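PDB 4RZL: restriction endonuclease LpnPI, which probably cleaves DNA containing modified cytosine, the part described here being its N-terminal, SRA-type DNA recognition domain. Local coordinates for residues D164-V169 with Q179-I184; W77-D82 with I89-N94; T83-F88 with P155-L160; K113-S118 with R127-I132. One frame throughout, in Å; residues are numbered along the deposited sequence.

Interaction 1. Residues D164-V169 with Q179-I184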
loop_
_atom_site.group_PDB
_atom_site.type_symbol
_atom_site.label_atom_id
_atom_site.label_comp_id
_atom_site.label_asym_id
_atom_site.label_seq_id
_atom_site.Cartn_x
_atom_site.Cartn_y
_atom_site.Cartn_z
ATOM N N ASP A 164 8.997 -6.134 -16.158
ATOM C CA ASP A 164 7.558 -6.377 -16.061
ATOM C C ASP A 164 6.857 -5.874 -14.782
ATOM O O ASP A 164 5.643 -5.687 -14.786
ATOM C CB ASP A 164 7.280 -7.874 -16.210
ATOM C CG ASP A 164 7.651 -8.407 -17.593
ATOM O OD1 ASP A 164 7.691 -7.615 -18.559
ATOM O OD2 ASP A 164 7.880 -9.626 -17.711
ATOM N N ASP A 165 7.580 -5.692 -13.684
ATOM C CA ASP A 165 6.893 -5.393 -12.422
ATOM C C ASP A 165 6.660 -3.886 -12.200
ATOM O O ASP A 165 5.968 -3.492 -11.258
ATOM C CB ASP A 165 7.642 -6.016 -11.227
ATOM C CG ASP A 165 9.051 -5.495 -11.063
ATOM O OD1 ASP A 165 9.432 -4.544 -11.777
ATOM O OD2 ASP A 165 9.774 -6.017 -10.173
ATOM N N LEU A 166 7.271 -3.054 -13.042
ATOM C CA LEU A 166 6.983 -1.619 -13.065
ATOM C C LEU A 166 7.023 -1.145 -14.506
ATOM O O LEU A 166 8.093 -0.970 -15.076
ATOM C CB LEU A 166 7.968 -0.816 -12.216
ATOM C CG LEU A 166 7.643 0.688 -12.142
ATOM C CD1 LEU A 166 6.293 0.896 -11.466
ATOM C CD2 LEU A 166 8.723 1.474 -11.396
ATOM N N ILE A 167 5.846 -0.943 -15.088
ATOM C CA ILE A 167 5.722 -0.607 -16.506
ATOM C C ILE A 167 5.110 0.769 -16.640
ATOM O O ILE A 167 4.097 1.061 -16.000
ATOM C CB ILE A 167 4.844 -1.628 -17.249
ATOM C CG1 ILE A 167 5.406 -3.039 -17.093
ATOM C CG2 ILE A 167 4.719 -1.281 -18.727
ATOM C CD1 ILE A 167 4.469 -4.107 -17.571
ATOM N N ALA A 168 5.733 1.628 -17.441
ATOM C CA ALA A 168 5.096 2.884 -17.825
ATOM C C ALA A 168 4.061 2.594 -18.911
ATOM O O ALA A 168 4.413 2.276 -20.036
ATOM C CB ALA A 168 6.140 3.895 -18.313
ATOM N N VAL A 169 2.781 2.684 -18.585
ATOM C CA VAL A 169 1.767 2.397 -19.593
ATOM C C VAL A 169 1.204 3.695 -20.164
ATOM O O VAL A 169 1.192 4.736 -19.492
ATOM C CB VAL A 169 0.613 1.544 -19.027
ATOM C CG1 VAL A 169 1.151 0.259 -18.419
ATOM C CG2 VAL A 169 -0.164 2.335 -17.975
ATOM N N GLN A 179 1.561 8.981 -19.767
ATOM C CA GLN A 179 2.021 7.725 -19.169
ATOM C C GLN A 179 1.795 7.663 -17.663
ATOM O O GLN A 179 1.791 8.686 -16.971
ATOM C CB GLN A 179 3.508 7.513 -19.466
ATOM C CG GLN A 179 3.846 7.233 -20.925
ATOM C CD GLN A 179 5.325 6.954 -21.108
ATOM O OE1 GLN A 179 6.169 7.807 -20.818
ATOM N NE2 GLN A 179 5.648 5.741 -21.566
ATOM N N ASN A 180 1.617 6.446 -17.166
ATOM C CA ASN A 180 1.434 6.210 -15.746
ATOM C C ASN A 180 2.054 4.856 -15.409
ATOM O O ASN A 180 2.187 3.994 -16.282
ATOM C CB ASN A 180 -0.066 6.243 -15.377
ATOM C CG ASN A 180 -0.308 6.377 -13.856
ATOM O OD1 ASN A 180 0.562 6.844 -13.096
ATOM N ND2 ASN A 180 -1.490 5.937 -13.412
ATOM N N TYR A 181 2.426 4.649 -14.152
ATOM C CA TYR A 181 3.019 3.370 -13.782
ATOM C C TYR A 181 1.970 2.314 -13.469
ATOM O O TYR A 181 0.938 2.585 -12.843
ATOM C CB TYR A 181 3.941 3.534 -12.575
ATOM C CG TYR A 181 5.336 4.008 -12.918
ATOM C CD1 TYR A 181 6.068 3.425 -13.957
ATOM C CD2 TYR A 181 5.908 5.062 -12.226
ATOM C CE1 TYR A 181 7.337 3.874 -14.270
ATOM C CE2 TYR A 181 7.180 5.517 -12.531
ATOM C CZ TYR A 181 7.885 4.919 -13.551
ATOM O OH TYR A 181 9.144 5.374 -13.837
ATOM N N ARG A 182 2.249 1.103 -13.924
ATOM C CA ARG A 182 1.580 -0.086 -13.430
ATOM C C ARG A 182 2.618 -0.840 -12.608
ATOM O O ARG A 182 3.641 -1.288 -13.142
ATOM C CB ARG A 182 1.045 -0.932 -14.585
ATOM C CG ARG A 182 0.435 -2.262 -14.193
ATOM C CD ARG A 182 0.080 -2.990 -15.469
ATOM N NE ARG A 182 -0.642 -4.232 -15.269
ATOM C CZ ARG A 182 -0.068 -5.431 -15.260
ATOM N NH1 ARG A 182 1.247 -5.535 -15.415
ATOM N NH2 ARG A 182 -0.806 -6.520 -15.090
ATOM N N ALA A 183 2.379 -0.943 -11.307
ATOM C CA ALA A 183 3.371 -1.502 -10.387
ATOM C C ALA A 183 2.863 -2.787 -9.760
ATOM O O ALA A 183 1.719 -2.847 -9.327
ATOM C CB ALA A 183 3.718 -0.480 -9.284
ATOM N N ILE A 184 3.724 -3.799 -9.672
ATOM C CA ILE A 184 3.324 -5.098 -9.134
ATOM C C ILE A 184 4.060 -5.382 -7.811
ATOM O O ILE A 184 5.282 -5.270 -7.729
ATOM C CB ILE A 184 3.588 -6.226 -10.157
ATOM C CG1 ILE A 184 2.868 -5.913 -11.476
ATOM C CG2 ILE A 184 3.184 -7.610 -9.589
ATOM C CD1 ILE A 184 2.826 -7.068 -12.472
HETATM O O HOH W 1 3.625 -3.853 -14.375
HETATM O O HOH W 2 3.594 -6.825 -16.017
#
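L166 lays its branched end over one face of the Y181 ring: CG is 4.1 Å from the ring centroid in a CH-pi contact, and CD2 lies above the rim. CG, anti to the backbone N (chi1 -176°), is put 3.6 Å from Y181 CD1. L166 CD1 also meets A183 CB at 3.6 Å. A168 shares this side, its CB 4.2 Å from Y181 CE1, while the phenol oxygen of Y181 bonds outside the contact to H102. L166, A168, Y181 and A183 belong to the antiparallel hairpin of strands 166-173 and 176-187, where I167 pairs with R182, and V169 with N180, through two backbone bonds each. I184 N adds another to D165 O at 2.8 Å. I167, V169 and R182 occupy the other side of the sheet. R182, extended from CG to NE, runs beside I167, and V169 CG1 lies 4.0 Å from R182 CB. One water donates to D164 O and R182 O, each at 2.8 Å; a second donates to D164 O at 2.6 Å and sits in the guanidinium plane. The guanidinium is linked to the D164 carbonyl only through weak water bridges at NH1, which its charge probably polarises.

Interaction 2. Residues W77-D82 with I89-N94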
loop_
_atom_site.group_PDB
_atom_site.type_symbol
_atom_site.label_atom_id
_atom_site.label_comp_id
_atom_site.label_asym_id
_atom_site.label_seq_id
_atom_site.Cartn_x
_atom_site.Cartn_y
_atom_site.Cartn_z
ATOM N N TRP A 77 -8.177 2.465 -14.502
ATOM C CA TRP A 77 -6.970 2.106 -13.756
ATOM C C TRP A 77 -7.296 0.943 -12.835
ATOM O O TRP A 77 -7.543 1.129 -11.646
ATOM C CB TRP A 77 -6.439 3.303 -12.970
ATOM C CG TRP A 77 -6.254 4.509 -13.825
ATOM C CD1 TRP A 77 -7.081 5.598 -13.902
ATOM C CD2 TRP A 77 -5.184 4.752 -14.742
ATOM N NE1 TRP A 77 -6.582 6.506 -14.808
ATOM C CE2 TRP A 77 -5.422 6.010 -15.338
ATOM C CE3 TRP A 77 -4.050 4.026 -15.127
ATOM C CZ2 TRP A 77 -4.566 6.556 -16.285
ATOM C CZ3 TRP A 77 -3.209 4.570 -16.069
ATOM C CH2 TRP A 77 -3.469 5.828 -16.637
ATOM N N PRO A 78 -7.303 -0.270 -13.393
ATOM C CA PRO A 78 -7.834 -1.425 -12.666
ATOM C C PRO A 78 -6.905 -1.987 -11.563
ATOM O O PRO A 78 -6.347 -3.074 -11.752
ATOM C CB PRO A 78 -8.032 -2.455 -13.785
ATOM C CG PRO A 78 -6.964 -2.118 -14.783
ATOM C CD PRO A 78 -6.799 -0.625 -14.734
ATOM N N ASP A 79 -6.759 -1.290 -10.434
ATOM C CA ASP A 79 -6.021 -1.871 -9.307
ATOM C C ASP A 79 -6.654 -3.197 -8.912
ATOM O O ASP A 79 -7.876 -3.330 -8.949
ATOM C CB ASP A 79 -6.003 -0.944 -8.097
ATOM C CG ASP A 79 -5.328 0.385 -8.383
ATOM O OD1 ASP A 79 -4.328 0.423 -9.126
ATOM O OD2 ASP A 79 -5.789 1.397 -7.835
ATOM N N SER A 80 -5.838 -4.178 -8.535
ATOM C CA SER A 80 -6.390 -5.482 -8.170
ATOM C C SER A 80 -5.513 -6.279 -7.211
ATOM O O SER A 80 -4.291 -6.107 -7.151
ATOM C CB SER A 80 -6.633 -6.328 -9.423
ATOM O OG SER A 80 -5.401 -6.630 -10.045
ATOM N N ILE A 81 -6.156 -7.169 -6.469
ATOM C CA ILE A 81 -5.438 -8.106 -5.622
ATOM C C ILE A 81 -5.791 -9.515 -6.088
ATOM O O ILE A 81 -6.953 -9.817 -6.378
ATOM C CB ILE A 81 -5.785 -7.929 -4.131
ATOM C CG1 ILE A 81 -5.030 -8.938 -3.268
ATOM C CG2 ILE A 81 -7.291 -8.080 -3.900
ATOM C CD1 ILE A 81 -5.406 -8.835 -1.804
ATOM N N ASP A 82 -4.774 -10.349 -6.249
ATOM C CA ASP A 82 -4.994 -11.759 -6.498
ATOM C C ASP A 82 -4.684 -12.498 -5.196
ATOM O O ASP A 82 -3.522 -12.715 -4.857
ATOM C CB ASP A 82 -4.127 -12.252 -7.656
ATOM C CG ASP A 82 -4.405 -13.713 -8.025
ATOM O OD1 ASP A 82 -4.739 -14.520 -7.124
ATOM O OD2 ASP A 82 -4.295 -14.060 -9.222
ATOM N N ILE A 89 -1.704 -5.470 -7.904
ATOM C CA ILE A 89 -1.400 -4.616 -9.048
ATOM C C ILE A 89 -1.951 -3.229 -8.780
ATOM O O ILE A 89 -3.134 -3.080 -8.487
ATOM C CB ILE A 89 -1.989 -5.165 -10.348
ATOM C CG1 ILE A 89 -1.377 -6.534 -10.650
ATOM C CG2 ILE A 89 -1.726 -4.192 -11.499
ATOM C CD1 ILE A 89 -1.974 -7.194 -11.865
ATOM N N TYR A 90 -1.079 -2.231 -8.885
ATOM C CA TYR A 90 -1.355 -0.872 -8.436
ATOM C C TYR A 90 -0.962 0.157 -9.487
ATOM O O TYR A 90 0.140 0.092 -10.030
ATOM C CB TYR A 90 -0.588 -0.606 -7.142
ATOM C CG TYR A 90 -0.687 0.803 -6.614
ATOM C CD1 TYR A 90 -1.794 1.219 -5.884
ATOM C CD2 TYR A 90 0.340 1.713 -6.827
ATOM C CE1 TYR A 90 -1.870 2.510 -5.383
ATOM C CE2 TYR A 90 0.268 3.016 -6.333
ATOM C CZ TYR A 90 -0.835 3.405 -5.613
ATOM O OH TYR A 90 -0.898 4.692 -5.116
ATOM N N TYR A 91 -1.847 1.104 -9.779
ATOM C CA TYR A 91 -1.539 2.134 -10.772
ATOM C C TYR A 91 -1.131 3.437 -10.104
ATOM O O TYR A 91 -1.687 3.818 -9.069
ATOM C CB TYR A 91 -2.730 2.352 -11.712
ATOM C CG TYR A 91 -2.891 1.216 -12.695
ATOM C CD1 TYR A 91 -3.630 0.088 -12.364
ATOM C CD2 TYR A 91 -2.267 1.252 -13.938
ATOM C CE1 TYR A 91 -3.756 -0.963 -13.243
ATOM C CE2 TYR A 91 -2.410 0.203 -14.845
ATOM C CZ TYR A 91 -3.154 -0.901 -14.488
ATOM O OH TYR A 91 -3.290 -1.958 -15.362
ATOM N N GLY A 92 -0.220 4.131 -10.708
ATOM C CA GLY A 92 0.399 5.279 -10.169
ATOM C C GLY A 92 -0.457 6.530 -10.216
ATOM O O GLY A 92 -1.533 6.503 -10.590
ATOM N N ASP A 93 0.099 7.600 -9.764
ATOM C CA ASP A 93 -0.574 8.789 -9.515
ATOM C C ASP A 93 -0.545 9.826 -10.682
ATOM O O ASP A 93 -0.611 10.914 -10.408
ATOM C CB ASP A 93 -0.196 9.418 -8.194
ATOM C CG ASP A 93 1.261 9.907 -8.129
ATOM O OD1 ASP A 93 2.082 9.567 -8.910
ATOM O OD2 ASP A 93 1.573 10.587 -7.243
ATOM N N ASN A 94 -0.369 9.403 -11.867
ATOM C CA ASN A 94 -0.457 10.284 -13.018
ATOM C C ASN A 94 -1.678 9.880 -13.839
ATOM O O ASN A 94 -1.598 9.274 -14.821
ATOM C CB ASN A 94 0.822 10.311 -13.888
ATOM C CG ASN A 94 0.824 11.459 -14.925
ATOM O OD1 ASN A 94 0.284 12.439 -14.686
ATOM N ND2 ASN A 94 1.422 11.265 -16.039
HETATM O O HOH W 3 -4.345 3.616 -7.953
#
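D79 OD1 accepts the backbone N-H of Y91 at 2.7 Å, met nearly along its C-O axis. This carboxylate oxygen takes the partner role that a main-chain carbonyl would have if the pairing went on. The same oxygen lies in the plane of the Y91 ring at its edge, 3.3 Å from CD1. P78 CD approaches this ring obliquely, 3.4 Å from Y91 CE1, whereas Y91 CD2 meets the indole in its plane, 3.5 Å from W77 CE3. The two aromatic planes are inclined at 59°, and W77 CA lies over one face of the tyrosine. One step along, S80 and I89 form an antiparallel hydrogen-bonded pair, joined by backbone bonds in both directions, with S80 OG beside I89 CB at 3.7 Å. This is the open end of the hairpin of strands 80-82 and 87-91, where P78 centres an inverse gamma turn with D79 N bonded to W77 O. D79 CG, beside its own backbone N (chi1 -61°), lies 3.8 Å from Y91 N. T70 OG1 holds D79 OD2. Further out, N180 packs on W77, whose indole also has a cation-pi partner in K171, while R182 touches both I89 and Y91.

Interaction 3. Residues T83-F88 with P155-L160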
loop_
_atom_site.group_PDB
_atom_site.type_symbol
_atom_site.label_atom_id
_atom_site.label_comp_id
_atom_site.label_asym_id
_atom_site.label_seq_id
_atom_site.Cartn_x
_atom_site.Cartn_y
_atom_site.Cartn_z
ATOM N N THR A 83 -5.732 -12.872 -4.475
ATOM C CA THR A 83 -5.577 -13.505 -3.164
ATOM C C THR A 83 -4.853 -14.844 -3.238
ATOM O O THR A 83 -4.150 -15.216 -2.299
ATOM C CB THR A 83 -6.941 -13.728 -2.467
ATOM O OG1 THR A 83 -7.817 -14.424 -3.359
ATOM C CG2 THR A 83 -7.592 -12.399 -2.058
ATOM N N SER A 84 -5.009 -15.561 -4.348
ATOM C CA SER A 84 -4.396 -16.883 -4.479
ATOM C C SER A 84 -2.887 -16.770 -4.721
ATOM O O SER A 84 -2.132 -17.673 -4.377
ATOM C CB SER A 84 -5.068 -17.687 -5.612
ATOM O OG SER A 84 -4.697 -17.202 -6.890
ATOM N N LYS A 85 -2.450 -15.637 -5.269
ATOM C CA LYS A 85 -1.032 -15.421 -5.557
ATOM C C LYS A 85 -0.370 -14.440 -4.592
ATOM O O LYS A 85 0.853 -14.308 -4.595
ATOM C CB LYS A 85 -0.852 -14.921 -6.997
ATOM C CG LYS A 85 -1.162 -15.984 -8.052
ATOM C CD LYS A 85 -1.421 -15.393 -9.442
ATOM C CE LYS A 85 -0.201 -14.689 -10.029
ATOM N NZ LYS A 85 0.890 -15.631 -10.421
ATOM N N GLY A 86 -1.161 -13.747 -3.775
ATOM C CA GLY A 86 -0.595 -12.713 -2.913
ATOM C C GLY A 86 0.071 -11.627 -3.744
ATOM O O GLY A 86 1.158 -11.136 -3.420
ATOM N N GLN A 87 -0.582 -11.269 -4.842
ATOM C CA GLN A 87 -0.044 -10.281 -5.760
ATOM C C GLN A 87 -0.973 -9.077 -5.861
ATOM O O GLN A 87 -2.181 -9.226 -6.015
ATOM C CB GLN A 87 0.160 -10.892 -7.144
ATOM C CG GLN A 87 0.891 -9.970 -8.105
ATOM C CD GLN A 87 1.064 -10.596 -9.468
ATOM O OE1 GLN A 87 0.265 -10.364 -10.367
ATOM N NE2 GLN A 87 2.112 -11.398 -9.625
ATOM N N PHE A 88 -0.405 -7.885 -5.765
ATOM C CA PHE A 88 -1.189 -6.654 -5.856
ATOM C C PHE A 88 -0.755 -5.839 -7.062
ATOM O O PHE A 88 0.423 -5.544 -7.223
ATOM C CB PHE A 88 -1.022 -5.832 -4.574
ATOM C CG PHE A 88 -1.811 -4.548 -4.554
ATOM C CD1 PHE A 88 -3.178 -4.555 -4.753
ATOM C CD2 PHE A 88 -1.180 -3.345 -4.294
ATOM C CE1 PHE A 88 -3.917 -3.382 -4.725
ATOM C CE2 PHE A 88 -1.915 -2.154 -4.248
ATOM C CZ PHE A 88 -3.290 -2.183 -4.472
ATOM N N PRO A 155 7.914 -4.390 -3.149
ATOM C CA PRO A 155 7.983 -4.239 -4.610
ATOM C C PRO A 155 8.440 -5.505 -5.310
ATOM O O PRO A 155 9.358 -6.166 -4.826
ATOM C CB PRO A 155 9.011 -3.106 -4.811
ATOM C CG PRO A 155 9.030 -2.359 -3.466
ATOM C CD PRO A 155 8.802 -3.441 -2.444
ATOM N N GLY A 156 7.819 -5.818 -6.440
ATOM C CA GLY A 156 8.228 -6.946 -7.251
ATOM C C GLY A 156 7.448 -8.195 -6.906
ATOM O O GLY A 156 6.599 -8.194 -6.003
ATOM N N TYR A 157 7.741 -9.270 -7.624
ATOM C CA TYR A 157 7.040 -10.535 -7.428
ATOM C C TYR A 157 7.941 -11.667 -7.919
ATOM O O TYR A 157 8.596 -11.512 -8.943
ATOM C CB TYR A 157 5.688 -10.538 -8.175
ATOM C CG TYR A 157 4.811 -11.692 -7.742
ATOM C CD1 TYR A 157 3.989 -11.580 -6.628
ATOM C CD2 TYR A 157 4.847 -12.909 -8.411
ATOM C CE1 TYR A 157 3.213 -12.641 -6.204
ATOM C CE2 TYR A 157 4.076 -13.985 -7.993
ATOM C CZ TYR A 157 3.264 -13.842 -6.889
ATOM O OH TYR A 157 2.497 -14.900 -6.465
ATOM N N PRO A 158 7.990 -12.797 -7.183
ATOM C CA PRO A 158 8.854 -13.906 -7.629
ATOM C C PRO A 158 8.548 -14.331 -9.061
ATOM O O PRO A 158 7.384 -14.559 -9.398
ATOM C CB PRO A 158 8.551 -15.036 -6.632
ATOM C CG PRO A 158 7.318 -14.614 -5.878
ATOM C CD PRO A 158 7.286 -13.110 -5.923
ATOM N N GLY A 159 9.578 -14.370 -9.902
ATOM C CA GLY A 159 9.413 -14.761 -11.296
ATOM C C GLY A 159 9.120 -13.620 -12.259
ATOM O O GLY A 159 9.109 -13.826 -13.469
ATOM N N LEU A 160 8.874 -12.418 -11.740
ATOM C CA LEU A 160 8.672 -11.251 -12.604
ATOM C C LEU A 160 9.946 -10.426 -12.743
ATOM O O LEU A 160 10.579 -10.069 -11.746
ATOM C CB LEU A 160 7.550 -10.341 -12.079
ATOM C CG LEU A 160 6.096 -10.776 -12.191
ATOM C CD1 LEU A 160 5.226 -9.589 -11.859
ATOM C CD2 LEU A 160 5.773 -11.316 -13.578
#
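The backbone from K85 to Q87 carries a G1 beta bulge, G86 and Q87 both facing D82 with G86 at phi 60° and psi 41°, while on the other side Y157 starts a type II turn closed by the bond from L160 N to Y157 O. Y157 CG is anti to the backbone N (chi1 -167°), which starts the ring toward K85 and Q87, and its hydroxyl donates a hydrogen bond to K85 O at 2.6 Å. The approach is bent at the acceptor, and the hydroxyl oxygen stands slightly out of the carbonyl plane. K85 O and G86 O both lie at the edge of the phenol ring, in its plane, and K85 CB comes within 3.4 Å of Y157 OH. Over one face stands Q87: NE2 is 3.2 Å above the ring plane and over its centre, with the amide turned 90° to the ring. On the opposite face lies P158 CD, 3.4 Å above the plane and toward the rim. P158 and G159 fill the central positions of the type II turn, where the positive phi of G159 suits glycine. The contact joins the bulged hairpin of strands 80-82 and 87-91 to the loop after strand 147-155. Strand 176-187 lies next to both segments: T186 touches Y157 and P158, I184 touches Q87 and L160, and I187 shares a backbone bond with G86.

Interaction 4. Residues K113-S118 with R127-I132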
loop_
_atom_site.group_PDB
_atom_site.type_symbol
_atom_site.label_atom_id
_atom_site.label_comp_id
_atom_site.label_asym_id
_atom_site.label_seq_id
_atom_site.Cartn_x
_atom_site.Cartn_y
_atom_site.Cartn_z
ATOM N N LYS A 113 9.359 4.568 -8.798
ATOM C CA LYS A 113 10.566 4.297 -9.574
ATOM C C LYS A 113 11.763 4.029 -8.652
ATOM O O LYS A 113 12.544 3.096 -8.869
ATOM C CB LYS A 113 10.880 5.453 -10.531
ATOM C CG LYS A 113 12.152 5.194 -11.346
ATOM C CD LYS A 113 12.555 6.373 -12.233
ATOM C CE LYS A 113 13.928 6.141 -12.884
ATOM N NZ LYS A 113 14.020 4.757 -13.470
ATOM N N MET A 114 11.903 4.840 -7.612
ATOM C CA MET A 114 13.004 4.663 -6.661
ATOM C C MET A 114 12.946 3.319 -5.945
ATOM O O MET A 114 13.966 2.646 -5.800
ATOM C CB MET A 114 13.002 5.784 -5.624
ATOM C CG MET A 114 13.502 7.114 -6.163
ATOM S SD MET A 114 13.359 8.389 -4.910
ATOM C CE MET A 114 14.001 7.497 -3.486
ATOM N N LEU A 115 11.743 2.941 -5.518
ATOM C CA LEU A 115 11.533 1.708 -4.770
ATOM C C LEU A 115 11.832 0.472 -5.609
ATOM O O LEU A 115 12.482 -0.457 -5.133
ATOM C CB LEU A 115 10.102 1.634 -4.256
ATOM C CG LEU A 115 9.661 2.656 -3.227
ATOM C CD1 LEU A 115 8.214 2.373 -2.873
ATOM C CD2 LEU A 115 10.527 2.569 -2.018
ATOM N N PHE A 116 11.374 0.452 -6.858
ATOM C CA PHE A 116 11.652 -0.713 -7.699
ATOM C C PHE A 116 13.128 -0.758 -8.143
ATOM O O PHE A 116 13.740 -1.834 -8.157
ATOM C CB PHE A 116 10.701 -0.742 -8.903
ATOM C CG PHE A 116 9.329 -1.250 -8.553
ATOM C CD1 PHE A 116 8.416 -0.422 -7.896
ATOM C CD2 PHE A 116 8.974 -2.567 -8.816
ATOM C CE1 PHE A 116 7.154 -0.896 -7.540
ATOM C CE2 PHE A 116 7.712 -3.053 -8.458
ATOM C CZ PHE A 116 6.799 -2.210 -7.823
ATOM N N ASP A 117 13.720 0.398 -8.435
ATOM C CA ASP A 117 15.143 0.436 -8.797
ATOM C C ASP A 117 16.029 -0.043 -7.632
ATOM O O ASP A 117 16.989 -0.767 -7.838
ATOM C CB ASP A 117 15.560 1.847 -9.242
ATOM C CG ASP A 117 14.951 2.241 -10.601
ATOM O OD1 ASP A 117 14.381 1.358 -11.280
ATOM O OD2 ASP A 117 15.066 3.419 -11.004
ATOM N N SER A 118 15.703 0.380 -6.415
ATOM C CA SER A 118 16.374 -0.114 -5.220
ATOM C C SER A 118 16.240 -1.637 -5.106
ATOM O O SER A 118 17.214 -2.355 -4.838
ATOM C CB SER A 118 15.787 0.556 -3.971
ATOM O OG SER A 118 16.314 -0.014 -2.788
ATOM N N ARG A 127 17.731 -1.387 0.064
ATOM C CA ARG A 127 18.146 -0.613 1.237
ATOM C C ARG A 127 17.165 0.495 1.636
ATOM O O ARG A 127 16.899 0.711 2.821
ATOM C CB ARG A 127 19.524 0.011 0.996
ATOM C CG ARG A 127 20.111 0.710 2.214
ATOM C CD ARG A 127 20.376 -0.289 3.334
ATOM N NE ARG A 127 20.993 -1.515 2.824
ATOM C CZ ARG A 127 22.302 -1.693 2.667
ATOM N NH1 ARG A 127 23.148 -0.721 2.987
ATOM N NH2 ARG A 127 22.767 -2.845 2.188
ATOM N N ILE A 128 16.631 1.206 0.654
ATOM C CA ILE A 128 15.795 2.356 0.971
ATOM C C ILE A 128 14.311 2.011 0.959
ATOM O O ILE A 128 13.470 2.872 1.179
ATOM C CB ILE A 128 16.072 3.523 0.007
ATOM C CG1 ILE A 128 15.864 3.084 -1.442
ATOM C CG2 ILE A 128 17.503 4.038 0.193
ATOM C CD1 ILE A 128 14.496 3.419 -2.020
ATOM N N VAL A 129 13.998 0.746 0.726
ATOM C CA VAL A 129 12.609 0.309 0.675
ATOM C C VAL A 129 12.008 0.175 2.071
ATOM O O VAL A 129 12.481 -0.623 2.882
ATOM C CB VAL A 129 12.479 -1.042 -0.052
ATOM C CG1 VAL A 129 11.019 -1.499 -0.051
ATOM C CG2 VAL A 129 13.045 -0.951 -1.478
ATOM N N PRO A 130 10.958 0.959 2.355
ATOM C CA PRO A 130 10.245 0.872 3.625
ATOM C C PRO A 130 9.110 -0.143 3.564
ATOM O O PRO A 130 8.747 -0.603 2.488
ATOM C CB PRO A 130 9.683 2.280 3.796
ATOM C CG PRO A 130 9.353 2.671 2.391
ATOM C CD PRO A 130 10.398 2.023 1.503
ATOM N N PRO A 131 8.530 -0.471 4.720
ATOM C CA PRO A 131 7.308 -1.267 4.687
ATOM C C PRO A 131 6.238 -0.562 3.861
ATOM O O PRO A 131 6.150 0.668 3.870
ATOM C CB PRO A 131 6.892 -1.324 6.157
ATOM C CG PRO A 131 8.113 -1.074 6.908
ATOM C CD PRO A 131 8.963 -0.174 6.096
ATOM N N ILE A 132 5.437 -1.334 3.146
ATOM C CA ILE A 132 4.310 -0.768 2.420
ATOM C C ILE A 132 3.037 -1.413 2.948
ATOM O O ILE A 132 2.961 -2.646 3.058
ATOM C CB ILE A 132 4.439 -0.993 0.901
ATOM C CG1 ILE A 132 5.624 -0.197 0.349
ATOM C CG2 ILE A 132 3.164 -0.593 0.191
ATOM C CD1 ILE A 132 6.018 -0.586 -1.063
#
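P130 meets L115 at the CD corner of its pyrrolidine ring, 3.6 Å from L115 CD2, with the two side chains crossing at about a right angle. The other branch of the leucine, CD1, reaches I132 CD1 tip to tip at 4.1 Å. CD2 is shared, for I128 CD1 is also 4.1 Å from it. I128 has CG1 between the backbone N and the carbonyl carbon (chi1 57°), a placement that brings CG1 to 3.4 Å from S118 OG. I128 CD1 lies 3.7 Å from S118 CB. V129 CG2 is 3.6 Å from S118 OG and lies near L115 O as well. Contact between helix 108-119 and the returning chain is therefore made by apolar atoms together with the serine's flank; R127 N, although near S118 OG, makes a poor angle for a bond. Main-chain bonding to the helix comes just earlier, between S118 and R126. Among its neighbours, the segment 127-132 leads into strand 132-137: I66 of strand 65-70 packs on both L115 and P130, W217 of helix 212-220 touches V129, and K218 of that helix bonds to the carbonyls of R127 and V129.

In the fold
Strand 176-187 ties three of the contacts together. It pairs with strand 166-173 in interaction 1 and, on its other side, with strand 87-91, shared by interactions 2 and 3. A183 N meets Y90 O at 2.8 Å between interactions 1 and 2, whose centres are about 9 Å apart, and I184 O takes G156 N at 2.9 Å between interactions 1 and 3. Interaction 4 covers the sheet with a helix: F116 CZ packs on A183 CB at 3.8 Å and on P155 CB at 3.8 Å. Interactions 2 and 4 do not touch, their nearest atoms being about 7 Å apart. All belong to the recognition domain, consistent with a shared scaffold for DNA binding.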